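Local atomic coordinates of HMG-CoA Lyase (PDB entry 1YDO), a protein that belongs to the HMGL-like family and folds as a TIM barrel, with a core of parallel strands surrounded by helices. Residues W24-K30 and P57-D61; T32-L37 and S275-I280; A98-A104 and R139-V145; L121-K125 and A165-F169. One frame throughout, in Å; residues are numbered along the deposited sequence.

Contact 1 of 4, residues W24-K30 and P57-D61; sequences WIATEDK and PALRD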
loop_
_atom_site.group_PDB
_atom_site.type_symbol
_atom_site.label_atom_id
_atom_site.label_comp_id
_atom_site.label_asym_id
_atom_site.label_seq_id
_atom_site.Cartn_x
_atom_site.Cartn_y
_atom_site.Cartn_z
ATOM N N TRP A 24 -21.474 -16.683 -1.824
ATOM C CA TRP A 24 -21.760 -17.136 -3.171
ATOM C C TRP A 24 -22.424 -16.050 -4.012
ATOM O O TRP A 24 -23.458 -15.497 -3.642
ATOM C CB TRP A 24 -22.636 -18.390 -3.150
ATOM C CG TRP A 24 -22.852 -18.976 -4.526
ATOM C CD1 TRP A 24 -21.934 -19.632 -5.304
ATOM C CD2 TRP A 24 -24.057 -18.910 -5.301
ATOM N NE1 TRP A 24 -22.498 -19.974 -6.520
ATOM C CE2 TRP A 24 -23.796 -19.539 -6.543
ATOM C CE3 TRP A 24 -25.329 -18.372 -5.068
ATOM C CZ2 TRP A 24 -24.763 -19.649 -7.544
ATOM C CZ3 TRP A 24 -26.295 -18.482 -6.065
ATOM C CH2 TRP A 24 -26.002 -19.114 -7.292
ATOM N N ILE A 25 -21.802 -15.739 -5.140
ATOM C CA ILE A 25 -22.335 -14.748 -6.049
ATOM C C ILE A 25 -23.168 -15.479 -7.084
ATOM O O ILE A 25 -22.684 -16.396 -7.747
ATOM C CB ILE A 25 -21.213 -13.989 -6.779
ATOM C CG1 ILE A 25 -20.369 -13.218 -5.767
ATOM C CG2 ILE A 25 -21.815 -13.070 -7.850
ATOM C CD1 ILE A 25 -21.144 -12.154 -5.028
ATOM N N ALA A 26 -24.421 -15.072 -7.220
ATOM C CA ALA A 26 -25.302 -15.707 -8.180
ATOM C C ALA A 26 -24.579 -15.854 -9.504
ATOM O O ALA A 26 -23.910 -14.929 -9.965
ATOM C CB ALA A 26 -26.549 -14.884 -8.360
ATOM N N THR A 27 -24.726 -17.030 -10.103
ATOM C CA THR A 27 -24.105 -17.340 -11.371
ATOM C C THR A 27 -24.351 -16.211 -12.367
ATOM O O THR A 27 -23.439 -15.814 -13.088
ATOM C CB THR A 27 -24.646 -18.682 -11.909
ATOM O OG1 THR A 27 -24.092 -18.958 -13.202
ATOM C CG2 THR A 27 -26.170 -18.643 -11.987
ATOM N N GLU A 28 -25.561 -15.664 -12.395
ATOM C CA GLU A 28 -25.843 -14.584 -13.337
ATOM C C GLU A 28 -25.023 -13.347 -13.033
ATOM O O GLU A 28 -24.342 -12.821 -13.906
ATOM C CB GLU A 28 -27.341 -14.239 -13.336
ATOM C CG GLU A 28 -28.232 -15.375 -13.839
ATOM C CD GLU A 28 -27.759 -15.926 -15.183
ATOM O OE1 GLU A 28 -27.699 -15.145 -16.167
ATOM O OE2 GLU A 28 -27.447 -17.139 -15.246
ATOM N N ASP A 29 -25.088 -12.891 -11.787
ATOM C CA ASP A 29 -24.347 -11.710 -11.354
ATOM C C ASP A 29 -22.882 -11.784 -11.772
ATOM O O ASP A 29 -22.291 -10.783 -12.165
ATOM C CB ASP A 29 -24.425 -11.555 -9.833
ATOM C CG ASP A 29 -25.788 -11.130 -9.368
ATOM O OD1 ASP A 29 -26.041 -11.171 -8.142
ATOM O OD2 ASP A 29 -26.610 -10.738 -10.231
ATOM N N LYS A 30 -22.288 -12.966 -11.665
ATOM C CA LYS A 30 -20.896 -13.116 -12.051
ATOM C C LYS A 30 -20.774 -12.609 -13.481
ATOM O O LYS A 30 -19.936 -11.756 -13.782
ATOM C CB LYS A 30 -20.451 -14.576 -11.994
ATOM C CG LYS A 30 -20.225 -15.144 -10.596
ATOM C CD LYS A 30 -19.480 -16.478 -10.719
ATOM C CE LYS A 30 -19.202 -17.176 -9.381
ATOM N NZ LYS A 30 -20.414 -17.757 -8.730
ATOM N N PRO A 57 -16.564 -24.699 -4.429
ATOM C CA PRO A 57 -18.013 -24.512 -4.503
ATOM C C PRO A 57 -18.452 -23.112 -4.897
ATOM O O PRO A 57 -19.542 -22.937 -5.443
ATOM C CB PRO A 57 -18.480 -24.909 -3.107
ATOM C CG PRO A 57 -17.315 -24.520 -2.247
ATOM C CD PRO A 57 -16.150 -25.025 -3.055
ATOM N N ALA A 58 -17.607 -22.119 -4.633
ATOM C CA ALA A 58 -17.932 -20.735 -4.971
ATOM C C ALA A 58 -17.884 -20.515 -6.480
ATOM O O ALA A 58 -18.425 -19.540 -7.003
ATOM C CB ALA A 58 -16.962 -19.788 -4.277
ATOM N N LEU A 59 -17.237 -21.431 -7.179
ATOM C CA LEU A 59 -17.133 -21.312 -8.617
ATOM C C LEU A 59 -17.589 -22.594 -9.305
ATOM O O LEU A 59 -16.981 -23.040 -10.272
ATOM C CB LEU A 59 -15.686 -20.978 -8.994
ATOM C CG LEU A 59 -15.154 -19.597 -8.578
ATOM C CD1 LEU A 59 -13.661 -19.503 -8.900
ATOM C CD2 LEU A 59 -15.924 -18.500 -9.311
ATOM N N ARG A 60 -18.667 -23.185 -8.802
ATOM C CA ARG A 60 -19.183 -24.410 -9.396
ATOM C C ARG A 60 -19.829 -24.150 -10.747
ATOM O O ARG A 60 -20.062 -25.079 -11.522
ATOM C CB ARG A 60 -20.186 -25.081 -8.455
ATOM C CG ARG A 60 -21.187 -24.146 -7.814
ATOM C CD ARG A 60 -21.911 -24.856 -6.674
ATOM N NE ARG A 60 -22.681 -23.946 -5.808
ATOM C CZ ARG A 60 -23.868 -23.408 -6.108
ATOM N NH1 ARG A 60 -24.455 -23.678 -7.270
ATOM N NH2 ARG A 60 -24.470 -22.597 -5.241
ATOM N N ASP A 61 -20.093 -22.878 -11.032
ATOM C CA ASP A 61 -20.723 -22.492 -12.289
ATOM C C ASP A 61 -19.724 -22.097 -13.356
ATOM O O ASP A 61 -20.037 -21.314 -14.250
ATOM C CB ASP A 61 -21.717 -21.343 -12.050
ATOM C CG ASP A 61 -21.095 -20.159 -11.322
ATOM O OD1 ASP A 61 -21.865 -19.265 -10.912
ATOM O OD2 ASP A 61 -19.853 -20.123 -11.166
#

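Contact 2 of 4, residues T32-L37 and S275-I280; sequences TWINQL and SAAKWI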
loop_
_atom_site.group_PDB
_atom_site.type_symbol
_atom_site.label_atom_id
_atom_site.label_comp_id
_atom_site.label_asym_id
_atom_site.label_seq_id
_atom_site.Cartn_x
_atom_site.Cartn_y
_atom_site.Cartn_z
ATOM N N THR A 32 -22.802 -10.680 -15.236
ATOM C CA THR A 32 -23.047 -9.253 -15.306
ATOM C C THR A 32 -21.812 -8.442 -14.921
ATOM O O THR A 32 -21.539 -7.397 -15.521
ATOM C CB THR A 32 -24.179 -8.857 -14.382
ATOM O OG1 THR A 32 -25.272 -9.775 -14.528
ATOM C CG2 THR A 32 -24.636 -7.467 -14.723
ATOM N N TRP A 33 -21.067 -8.924 -13.923
ATOM C CA TRP A 33 -19.863 -8.233 -13.446
ATOM C C TRP A 33 -18.677 -8.387 -14.377
ATOM O O TRP A 33 -17.898 -7.447 -14.565
ATOM C CB TRP A 33 -19.464 -8.739 -12.063
ATOM C CG TRP A 33 -18.294 -8.037 -11.489
ATOM C CD1 TRP A 33 -18.137 -6.698 -11.339
ATOM C CD2 TRP A 33 -17.137 -8.647 -10.919
ATOM N NE1 TRP A 33 -16.947 -6.429 -10.702
ATOM C CE2 TRP A 33 -16.314 -7.610 -10.441
ATOM C CE3 TRP A 33 -16.714 -9.970 -10.771
ATOM C CZ2 TRP A 33 -15.096 -7.858 -9.815
ATOM C CZ3 TRP A 33 -15.497 -10.217 -10.142
ATOM C CH2 TRP A 33 -14.703 -9.166 -9.678
ATOM N N ILE A 34 -18.535 -9.587 -14.937
ATOM C CA ILE A 34 -17.445 -9.882 -15.858
ATOM C C ILE A 34 -17.667 -9.117 -17.151
ATOM O O ILE A 34 -16.712 -8.788 -17.856
ATOM C CB ILE A 34 -17.364 -11.393 -16.154
ATOM C CG1 ILE A 34 -17.042 -12.155 -14.860
ATOM C CG2 ILE A 34 -16.288 -11.674 -17.197
ATOM C CD1 ILE A 34 -16.844 -13.650 -15.040
ATOM N N ASN A 35 -18.932 -8.827 -17.450
ATOM C CA ASN A 35 -19.263 -8.071 -18.645
ATOM C C ASN A 35 -18.709 -6.669 -18.498
ATOM O O ASN A 35 -18.053 -6.152 -19.397
ATOM C CB ASN A 35 -20.772 -8.034 -18.844
ATOM C CG ASN A 35 -21.300 -9.318 -19.442
ATOM O OD1 ASN A 35 -22.511 -9.527 -19.491
ATOM N ND2 ASN A 35 -20.394 -10.184 -19.914
ATOM N N GLN A 36 -18.968 -6.067 -17.347
ATOM C CA GLN A 36 -18.464 -4.737 -17.069
ATOM C C GLN A 36 -16.949 -4.764 -17.279
ATOM O O GLN A 36 -16.385 -3.975 -18.039
ATOM C CB GLN A 36 -18.782 -4.358 -15.627
ATOM C CG GLN A 36 -20.250 -4.501 -15.270
ATOM C CD GLN A 36 -20.532 -4.153 -13.818
ATOM O OE1 GLN A 36 -19.953 -3.208 -13.269
ATOM N NE2 GLN A 36 -21.439 -4.897 -13.193
ATOM N N LEU A 37 -16.291 -5.696 -16.605
ATOM C CA LEU A 37 -14.855 -5.825 -16.723
ATOM C C LEU A 37 -14.387 -5.884 -18.173
ATOM O O LEU A 37 -13.497 -5.135 -18.561
ATOM C CB LEU A 37 -14.394 -7.061 -15.967
ATOM C CG LEU A 37 -13.930 -6.853 -14.531
ATOM C CD1 LEU A 37 -14.736 -5.788 -13.816
ATOM C CD2 LEU A 37 -14.031 -8.174 -13.833
ATOM N N SER A 275 -16.047 1.809 -11.090
ATOM C CA SER A 275 -17.481 1.591 -11.101
ATOM C C SER A 275 -17.740 0.095 -10.927
ATOM O O SER A 275 -18.591 -0.317 -10.143
ATOM C CB SER A 275 -18.073 2.098 -12.424
ATOM O OG SER A 275 -19.489 2.013 -12.418
ATOM N N ALA A 276 -16.978 -0.714 -11.646
ATOM C CA ALA A 276 -17.144 -2.152 -11.565
ATOM C C ALA A 276 -16.824 -2.681 -10.179
ATOM O O ALA A 276 -17.490 -3.598 -9.700
ATOM C CB ALA A 276 -16.270 -2.836 -12.585
ATOM N N ALA A 277 -15.806 -2.108 -9.540
ATOM C CA ALA A 277 -15.409 -2.545 -8.205
ATOM C C ALA A 277 -16.538 -2.298 -7.228
ATOM O O ALA A 277 -16.873 -3.162 -6.416
ATOM C CB ALA A 277 -14.153 -1.805 -7.747
ATOM N N LYS A 278 -17.135 -1.119 -7.315
ATOM C CA LYS A 278 -18.228 -0.777 -6.416
ATOM C C LYS A 278 -19.382 -1.754 -6.570
ATOM O O LYS A 278 -20.001 -2.152 -5.590
ATOM C CB LYS A 278 -18.714 0.641 -6.698
ATOM C CG LYS A 278 -19.782 1.123 -5.743
ATOM C CD LYS A 278 -20.232 2.531 -6.100
ATOM C CE LYS A 278 -21.383 2.981 -5.205
ATOM N NZ LYS A 278 -21.885 4.345 -5.556
ATOM N N TRP A 279 -19.656 -2.149 -7.806
ATOM C CA TRP A 279 -20.745 -3.063 -8.073
ATOM C C TRP A 279 -20.683 -4.300 -7.197
ATOM O O TRP A 279 -21.563 -4.507 -6.370
ATOM C CB TRP A 279 -20.732 -3.475 -9.534
ATOM C CG TRP A 279 -22.046 -3.978 -9.997
ATOM C CD1 TRP A 279 -23.126 -3.231 -10.347
ATOM C CD2 TRP A 279 -22.444 -5.345 -10.122
ATOM N NE1 TRP A 279 -24.175 -4.044 -10.681
ATOM C CE2 TRP A 279 -23.787 -5.350 -10.551
ATOM C CE3 TRP A 279 -21.796 -6.569 -9.908
ATOM C CZ2 TRP A 279 -24.501 -6.538 -10.775
ATOM C CZ3 TRP A 279 -22.507 -7.749 -10.127
ATOM C CH2 TRP A 279 -23.845 -7.723 -10.556
ATOM N N ILE A 280 -19.658 -5.129 -7.387
ATOM C CA ILE A 280 -19.486 -6.352 -6.593
ATOM C C ILE A 280 -19.455 -6.064 -5.103
ATOM O O ILE A 280 -19.956 -6.849 -4.310
ATOM C CB ILE A 280 -18.183 -7.051 -6.903
ATOM C CG1 ILE A 280 -17.274 -6.076 -7.627
ATOM C CG2 ILE A 280 -18.441 -8.340 -7.664
ATOM C CD1 ILE A 280 -15.834 -6.228 -7.269
#

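Contact 3 of 4, residues A98-A104 and R139-V145; sequences ACVFMSA and RAYLSTV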
loop_
_atom_site.group_PDB
_atom_site.type_symbol
_atom_site.label_atom_id
_atom_site.label_comp_id
_atom_site.label_asym_id
_atom_site.label_seq_id
_atom_site.Cartn_x
_atom_site.Cartn_y
_atom_site.Cartn_z
ATOM N N ALA A 98 -5.293 -21.111 -21.000
ATOM C CA ALA A 98 -5.384 -21.978 -19.852
ATOM C C ALA A 98 -4.227 -21.681 -18.923
ATOM O O ALA A 98 -3.101 -21.514 -19.371
ATOM C CB ALA A 98 -5.333 -23.422 -20.302
ATOM N N CYS A 99 -4.487 -21.614 -17.627
ATOM C CA CYS A 99 -3.410 -21.331 -16.689
ATOM C C CYS A 99 -3.172 -22.498 -15.765
ATOM O O CYS A 99 -3.988 -22.768 -14.889
ATOM C CB CYS A 99 -3.763 -20.119 -15.834
ATOM S SG CYS A 99 -4.464 -18.715 -16.726
ATOM N N VAL A 100 -2.071 -23.200 -15.945
ATOM C CA VAL A 100 -1.802 -24.296 -15.039
ATOM C C VAL A 100 -1.227 -23.712 -13.748
ATOM O O VAL A 100 -0.951 -22.512 -13.677
ATOM C CB VAL A 100 -0.804 -25.274 -15.634
ATOM C CG1 VAL A 100 -1.448 -25.992 -16.806
ATOM C CG2 VAL A 100 0.458 -24.530 -16.063
ATOM N N PHE A 101 -1.042 -24.545 -12.730
ATOM C CA PHE A 101 -0.508 -24.051 -11.476
ATOM C C PHE A 101 0.104 -25.131 -10.620
ATOM O O PHE A 101 -0.189 -26.316 -10.774
ATOM C CB PHE A 101 -1.595 -23.365 -10.652
ATOM C CG PHE A 101 -2.784 -24.230 -10.379
ATOM C CD1 PHE A 101 -3.768 -24.399 -11.349
ATOM C CD2 PHE A 101 -2.910 -24.910 -9.173
ATOM C CE1 PHE A 101 -4.863 -25.240 -11.127
ATOM C CE2 PHE A 101 -4.003 -25.757 -8.937
ATOM C CZ PHE A 101 -4.977 -25.921 -9.915
HETATM N N MSE A 102 0.965 -24.698 -9.707
HETATM C CA MSE A 102 1.629 -25.587 -8.767
HETATM C C MSE A 102 2.395 -24.738 -7.778
HETATM O O MSE A 102 2.555 -23.538 -7.969
HETATM C CB MSE A 102 2.587 -26.528 -9.495
HETATM C CG MSE A 102 3.827 -25.857 -10.037
HETATM SE SE MSE A 102 5.062 -27.155 -10.764
HETATM C CE MSE A 102 5.814 -27.810 -9.087
ATOM N N SER A 103 2.872 -25.365 -6.715
ATOM C CA SER A 103 3.619 -24.639 -5.712
ATOM C C SER A 103 5.117 -24.930 -5.777
ATOM O O SER A 103 5.538 -26.037 -6.131
ATOM C CB SER A 103 3.079 -24.979 -4.324
ATOM O OG SER A 103 3.815 -24.308 -3.310
ATOM N N ALA A 104 5.914 -23.919 -5.449
ATOM C CA ALA A 104 7.366 -24.054 -5.435
ATOM C C ALA A 104 7.740 -24.880 -4.205
ATOM O O ALA A 104 8.666 -25.691 -4.238
ATOM C CB ALA A 104 8.011 -22.679 -5.362
ATOM N N ARG A 139 -0.310 -20.465 -19.658
ATOM C CA ARG A 139 0.334 -19.631 -18.662
ATOM C C ARG A 139 0.460 -20.443 -17.386
ATOM O O ARG A 139 -0.467 -21.164 -17.025
ATOM C CB ARG A 139 -0.524 -18.406 -18.403
ATOM C CG ARG A 139 0.092 -17.418 -17.467
ATOM C CD ARG A 139 -0.979 -16.531 -16.900
ATOM N NE ARG A 139 -0.417 -15.343 -16.287
ATOM C CZ ARG A 139 -1.084 -14.543 -15.474
ATOM N NH1 ARG A 139 -2.345 -14.823 -15.170
ATOM N NH2 ARG A 139 -0.486 -13.463 -14.989
ATOM N N ALA A 140 1.596 -20.317 -16.704
ATOM C CA ALA A 140 1.837 -21.052 -15.468
ATOM C C ALA A 140 1.783 -20.136 -14.244
ATOM O O ALA A 140 2.229 -18.988 -14.279
ATOM C CB ALA A 140 3.190 -21.768 -15.535
ATOM N N TYR A 141 1.240 -20.676 -13.161
ATOM C CA TYR A 141 1.092 -19.961 -11.910
ATOM C C TYR A 141 1.942 -20.622 -10.847
ATOM O O TYR A 141 1.486 -21.550 -10.187
ATOM C CB TYR A 141 -0.364 -20.020 -11.469
ATOM C CG TYR A 141 -1.090 -18.709 -11.539
ATOM C CD1 TYR A 141 -0.663 -17.628 -10.781
ATOM C CD2 TYR A 141 -2.214 -18.551 -12.357
ATOM C CE1 TYR A 141 -1.324 -16.425 -10.829
ATOM C CE2 TYR A 141 -2.891 -17.345 -12.413
ATOM C CZ TYR A 141 -2.437 -16.289 -11.645
ATOM O OH TYR A 141 -3.082 -15.083 -11.675
ATOM N N LEU A 142 3.172 -20.168 -10.677
ATOM C CA LEU A 142 4.029 -20.758 -9.658
ATOM C C LEU A 142 3.757 -20.015 -8.347
ATOM O O LEU A 142 3.964 -18.810 -8.257
ATOM C CB LEU A 142 5.486 -20.595 -10.071
ATOM C CG LEU A 142 6.427 -21.716 -9.649
ATOM C CD1 LEU A 142 7.851 -21.313 -9.990
ATOM C CD2 LEU A 142 6.295 -21.990 -8.168
ATOM N N SER A 143 3.292 -20.720 -7.327
ATOM C CA SER A 143 2.995 -20.044 -6.084
ATOM C C SER A 143 4.044 -20.289 -5.026
ATOM O O SER A 143 4.956 -21.092 -5.214
ATOM C CB SER A 143 1.631 -20.460 -5.549
ATOM O OG SER A 143 1.603 -21.835 -5.264
ATOM N N THR A 144 3.898 -19.566 -3.918
ATOM C CA THR A 144 4.785 -19.632 -2.768
ATOM C C THR A 144 6.258 -19.415 -3.138
ATOM O O THR A 144 7.149 -20.026 -2.551
ATOM C CB THR A 144 4.580 -20.976 -2.014
ATOM O OG1 THR A 144 5.193 -20.902 -0.725
ATOM C CG2 THR A 144 5.181 -22.124 -2.778
ATOM N N VAL A 145 6.513 -18.520 -4.096
ATOM C CA VAL A 145 7.879 -18.245 -4.524
ATOM C C VAL A 145 8.600 -17.279 -3.591
ATOM O O VAL A 145 9.827 -17.225 -3.581
ATOM C CB VAL A 145 7.924 -17.675 -5.962
ATOM C CG1 VAL A 145 7.223 -18.612 -6.911
ATOM C CG2 VAL A 145 7.289 -16.319 -6.012
#

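Contact 4 of 4, residues L121-K125 and A165-F169; sequences LHILK and ALFEF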
loop_
_atom_site.group_PDB
_atom_site.type_symbol
_atom_site.label_atom_id
_atom_site.label_comp_id
_atom_site.label_asym_id
_atom_site.label_seq_id
_atom_site.Cartn_x
_atom_site.Cartn_y
_atom_site.Cartn_z
ATOM N N LEU A 121 4.637 -31.291 -11.740
ATOM C CA LEU A 121 5.417 -30.892 -12.896
ATOM C C LEU A 121 5.016 -31.767 -14.072
ATOM O O LEU A 121 4.761 -31.287 -15.175
ATOM C CB LEU A 121 6.906 -31.059 -12.607
ATOM C CG LEU A 121 7.886 -30.462 -13.620
ATOM C CD1 LEU A 121 7.773 -28.939 -13.648
ATOM C CD2 LEU A 121 9.291 -30.862 -13.232
ATOM N N HIS A 122 4.945 -33.061 -13.815
ATOM C CA HIS A 122 4.583 -34.017 -14.845
ATOM C C HIS A 122 3.178 -33.749 -15.390
ATOM O O HIS A 122 2.930 -33.886 -16.590
ATOM C CB HIS A 122 4.678 -35.437 -14.278
ATOM C CG HIS A 122 4.536 -36.514 -15.310
ATOM N ND1 HIS A 122 3.365 -37.201 -15.509
ATOM C CD2 HIS A 122 5.429 -37.006 -16.207
ATOM C CE1 HIS A 122 3.533 -38.080 -16.490
ATOM N NE2 HIS A 122 4.774 -37.977 -16.926
ATOM N N ILE A 123 2.262 -33.367 -14.505
ATOM C CA ILE A 123 0.894 -33.089 -14.911
ATOM C C ILE A 123 0.876 -31.901 -15.862
ATOM O O ILE A 123 0.447 -32.011 -17.014
ATOM C CB ILE A 123 -0.007 -32.744 -13.697
ATOM C CG1 ILE A 123 0.177 -33.775 -12.586
ATOM C CG2 ILE A 123 -1.465 -32.695 -14.136
ATOM C CD1 ILE A 123 -0.171 -35.203 -12.979
ATOM N N LEU A 124 1.352 -30.765 -15.361
ATOM C CA LEU A 124 1.397 -29.532 -16.135
ATOM C C LEU A 124 2.066 -29.769 -17.472
ATOM O O LEU A 124 1.613 -29.270 -18.502
ATOM C CB LEU A 124 2.168 -28.452 -15.373
ATOM C CG LEU A 124 1.723 -28.169 -13.934
ATOM C CD1 LEU A 124 2.463 -26.936 -13.441
ATOM C CD2 LEU A 124 0.211 -27.957 -13.867
ATOM N N LYS A 125 3.151 -30.534 -17.445
ATOM C CA LYS A 125 3.890 -30.859 -18.660
ATOM C C LYS A 125 2.920 -31.297 -19.750
ATOM O O LYS A 125 2.832 -30.671 -20.802
ATOM C CB LYS A 125 4.879 -32.001 -18.387
ATOM C CG LYS A 125 5.681 -32.482 -19.605
ATOM C CD LYS A 125 6.618 -33.640 -19.230
ATOM C CE LYS A 125 7.541 -34.008 -20.381
ATOM N NZ LYS A 125 6.774 -34.353 -21.613
ATOM N N ALA A 165 12.022 -25.760 -15.802
ATOM C CA ALA A 165 11.181 -26.829 -16.299
ATOM C C ALA A 165 9.945 -26.207 -16.944
ATOM O O ALA A 165 9.658 -26.457 -18.109
ATOM C CB ALA A 165 10.772 -27.753 -15.163
ATOM N N LEU A 166 9.224 -25.381 -16.193
ATOM C CA LEU A 166 8.025 -24.771 -16.725
ATOM C C LEU A 166 8.255 -24.171 -18.094
ATOM O O LEU A 166 7.496 -24.425 -19.033
ATOM C CB LEU A 166 7.480 -23.700 -15.780
ATOM C CG LEU A 166 6.542 -24.171 -14.673
ATOM C CD1 LEU A 166 5.571 -25.197 -15.239
ATOM C CD2 LEU A 166 7.332 -24.770 -13.536
ATOM N N PHE A 167 9.307 -23.384 -18.235
ATOM C CA PHE A 167 9.559 -22.769 -19.524
ATOM C C PHE A 167 9.918 -23.792 -20.576
ATOM O O PHE A 167 9.567 -23.639 -21.747
ATOM C CB PHE A 167 10.649 -21.713 -19.398
ATOM C CG PHE A 167 10.128 -20.375 -18.992
ATOM C CD1 PHE A 167 9.228 -19.696 -19.810
ATOM C CD2 PHE A 167 10.524 -19.789 -17.794
ATOM C CE1 PHE A 167 8.729 -18.454 -19.444
ATOM C CE2 PHE A 167 10.029 -18.541 -17.416
ATOM C CZ PHE A 167 9.129 -17.872 -18.245
ATOM N N GLU A 168 10.606 -24.843 -20.145
ATOM C CA GLU A 168 11.025 -25.921 -21.039
ATOM C C GLU A 168 9.821 -26.637 -21.666
ATOM O O GLU A 168 9.907 -27.150 -22.782
ATOM C CB GLU A 168 11.886 -26.931 -20.266
ATOM C CG GLU A 168 12.529 -28.027 -21.123
ATOM C CD GLU A 168 12.752 -29.333 -20.360
ATOM O OE1 GLU A 168 13.420 -29.311 -19.295
ATOM O OE2 GLU A 168 12.253 -30.388 -20.834
ATOM N N PHE A 169 8.707 -26.679 -20.942
ATOM C CA PHE A 169 7.491 -27.327 -21.435
ATOM C C PHE A 169 6.886 -26.555 -22.618
ATOM O O PHE A 169 6.261 -27.145 -23.495
ATOM C CB PHE A 169 6.449 -27.434 -20.310
ATOM C CG PHE A 169 6.849 -28.349 -19.176
ATOM C CD1 PHE A 169 6.120 -28.355 -17.981
ATOM C CD2 PHE A 169 7.941 -29.204 -19.294
ATOM C CE1 PHE A 169 6.472 -29.197 -16.917
ATOM C CE2 PHE A 169 8.302 -30.051 -18.235
ATOM C CZ PHE A 169 7.564 -30.046 -17.044
#

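Contact 1 of 4, residues W24-K30 and P57-D61
Three oxygens hold Lys30 NZ closely, two of them from 57-61, and a fourth, Asp61 OD2, does so weakly. The salt bridge to Asp61 is carried mainly by OD1, 3.0 Å from Lys30 NZ and met on the syn side of the carboxylate. Ala58 O, 3.2 Å from Lys30 NZ, is approached nearly along the C=O axis. The third close acceptor belongs to the lysine's own segment, Ile25 O at 2.8 Å from Lys30 NZ, with the amine in the carbonyl plane. A bend at the last torsion of the lysine (chi4 72°) turns NZ into this group of acceptors, and Lys30 CE rests 3.5 Å from Leu59 CD2. Two carbonyls and a carboxylate thus serve one largely buried amine, which would probably favour its charged form. Asp61 OD1 also lies beside Thr27. A second, outer element is the guanidinium of Arg60, which lies flat on the Trp24 indole with planes 11° apart. It is an off-centre cation-pi stack: Arg60 CZ is 4.1 Å from the centroid of the Trp24 five-membered ring, and NH2 comes over the face near CE2. Ala26 CA lies over the opposite face, toward its rim. The contact joins the loop after strand 44-49 to the start of helix 27-38, a pairing of beta-alpha loops characteristic of the rim of a TIM barrel at the C-terminal ends of its strands.

Contact 2 of 4, residues T32-L37 and S275-I280
Trp33 donates its indole N-H to a main-chain carbonyl of the facing helix: NE1 is 3.1 Å from Ala276 O. The approach is not along a lone pair, since the donor stands 59° out of the carbonyl plane, and the bond gives the buried indole nitrogen an acceptor. Trp33 is meanwhile held between two side chains. Ile280 CG2 makes a CH-pi contact over one face, 3.6 Å from the centroid of the Trp33 five-membered ring, while Leu37 CD2, from the same helix as Trp33, lies over the opposite face. On the more exposed side, Gln36 stretches out with its chain extended beyond CG and sets NE2 over the face of Trp279, 3.3 Å from CD2. Its amide plane is almost upright on that ring, at 87°. The same NE2 makes a weak bond to Thr32 O. Trp279 CZ3 also packs against Trp33 CB at 3.7 Å, but the two indoles lie nearly parallel and offset so far that little of one ring stands over the other. The segment axes run antiparallel at 169° and approach to 9.8 Å. Helix 27-38 also rests on strand 44-49 through Ile34 and Leu37, while helix 270-284 touches helix 291-296 through Ala277 and Lys278.

Contact 3 of 4, residues A98-A104 and R139-V145
Main-chain hydrogen bonds set the pairing of 98-104 with 139-145 as parallel strands. Arg139 N binds Ala98 O at 3.0 Å, and Tyr141 N binds Val100 O at 2.9 Å. Further along, Ser143 N meets O of Met102, modelled as selenomethionine, at 3.0 Å, and Met102 N returns a bond to Tyr141 O; Ala104 N to Ser143 O carries the pairing just past the end of strand 97-103, whereas Val100 N to Arg139 O is weak. CA-H...O contacts supplement these, as from Phe101 CA to Tyr141 O at 3.4 Å. The apolar contacts fall on two faces. On one, Phe101 CB sits 3.7 Å from Tyr141 CB, and Cys99 CB comes to the edge of the Tyr141 ring. On the other, Val100 CG2 lies 3.9 Å from Ala140 CB, while Leu142 CD2 reaches Ala104 CB. On the first face, Arg139 forms a salt bridge with Asp231, to which Tyr141 OH makes a weak bond; the Tyr141 ring also meets that of His207. Helix 117-133 packs on the second face, its Leu124 touching Val100 and Met102. Strand 97-103, that helix and strand 137-143 make a beta-alpha-beta crossover, the building element of the TIM barrel, here with Arg139 and Tyr141 on the face turned to the barrel interior.

Contact 4 of 4, residues L121-K125 and A165-F169
In the outer helical layer of the TIM barrel, Leu121 and Lys125 of helix 117-133 pack against Ala165 and Phe169 of helix 156-169. The Phe169 ring is the central piece. Lys125 lays its CB over one face in a CH-pi contact, 3.6 Å from the Phe169 ring centroid and 17° off the normal. Ala165 O, from the turn before, lies over the opposite face. Leu121 sets its branching carbon CG 3.5 Å from Phe169 CZ; with CG anti to the backbone N (chi1 -170°), the leucine leans across to the other helix and brings CD1 within 3.6 Å of Ala165 CB. The two helices flank strand 137-143 in sequence, as consecutive helices of a barrel do, and their segment axes run nearly parallel, crossing at -21° with a closest approach of 10.2 Å. No hydrogen bond spans the segments. Deeper in, Leu124 CD1 meets Leu166 CD1 at 4.0 Å, and Leu124 continues onto Val100 and Met102 of strand 97-103.

The four contacts fall into two pairs, each of neighbours. Contacts 1 and 2 share helix 27-38 and have centres about 14 Å apart; they touch where Asp29 O lies 3.7 Å from Trp279 CZ3. Contacts 3 and 4 are closer, with centres about 10 Å apart, and form successive layers of strand and helix: Val100 CB is 3.4 Å from Leu124 CD2, and Ala140 CB lies 4.2 Å from Leu166 CD1. Between the pairs nothing touches. Contacts 2 and 4, on opposite sides of the chain's centre, have centres about 35 Å apart. Along the sequence, contacts 3 and 4 are both nested in the loop closed by contact 2, which brings helices from the two ends of the barrel sequence together.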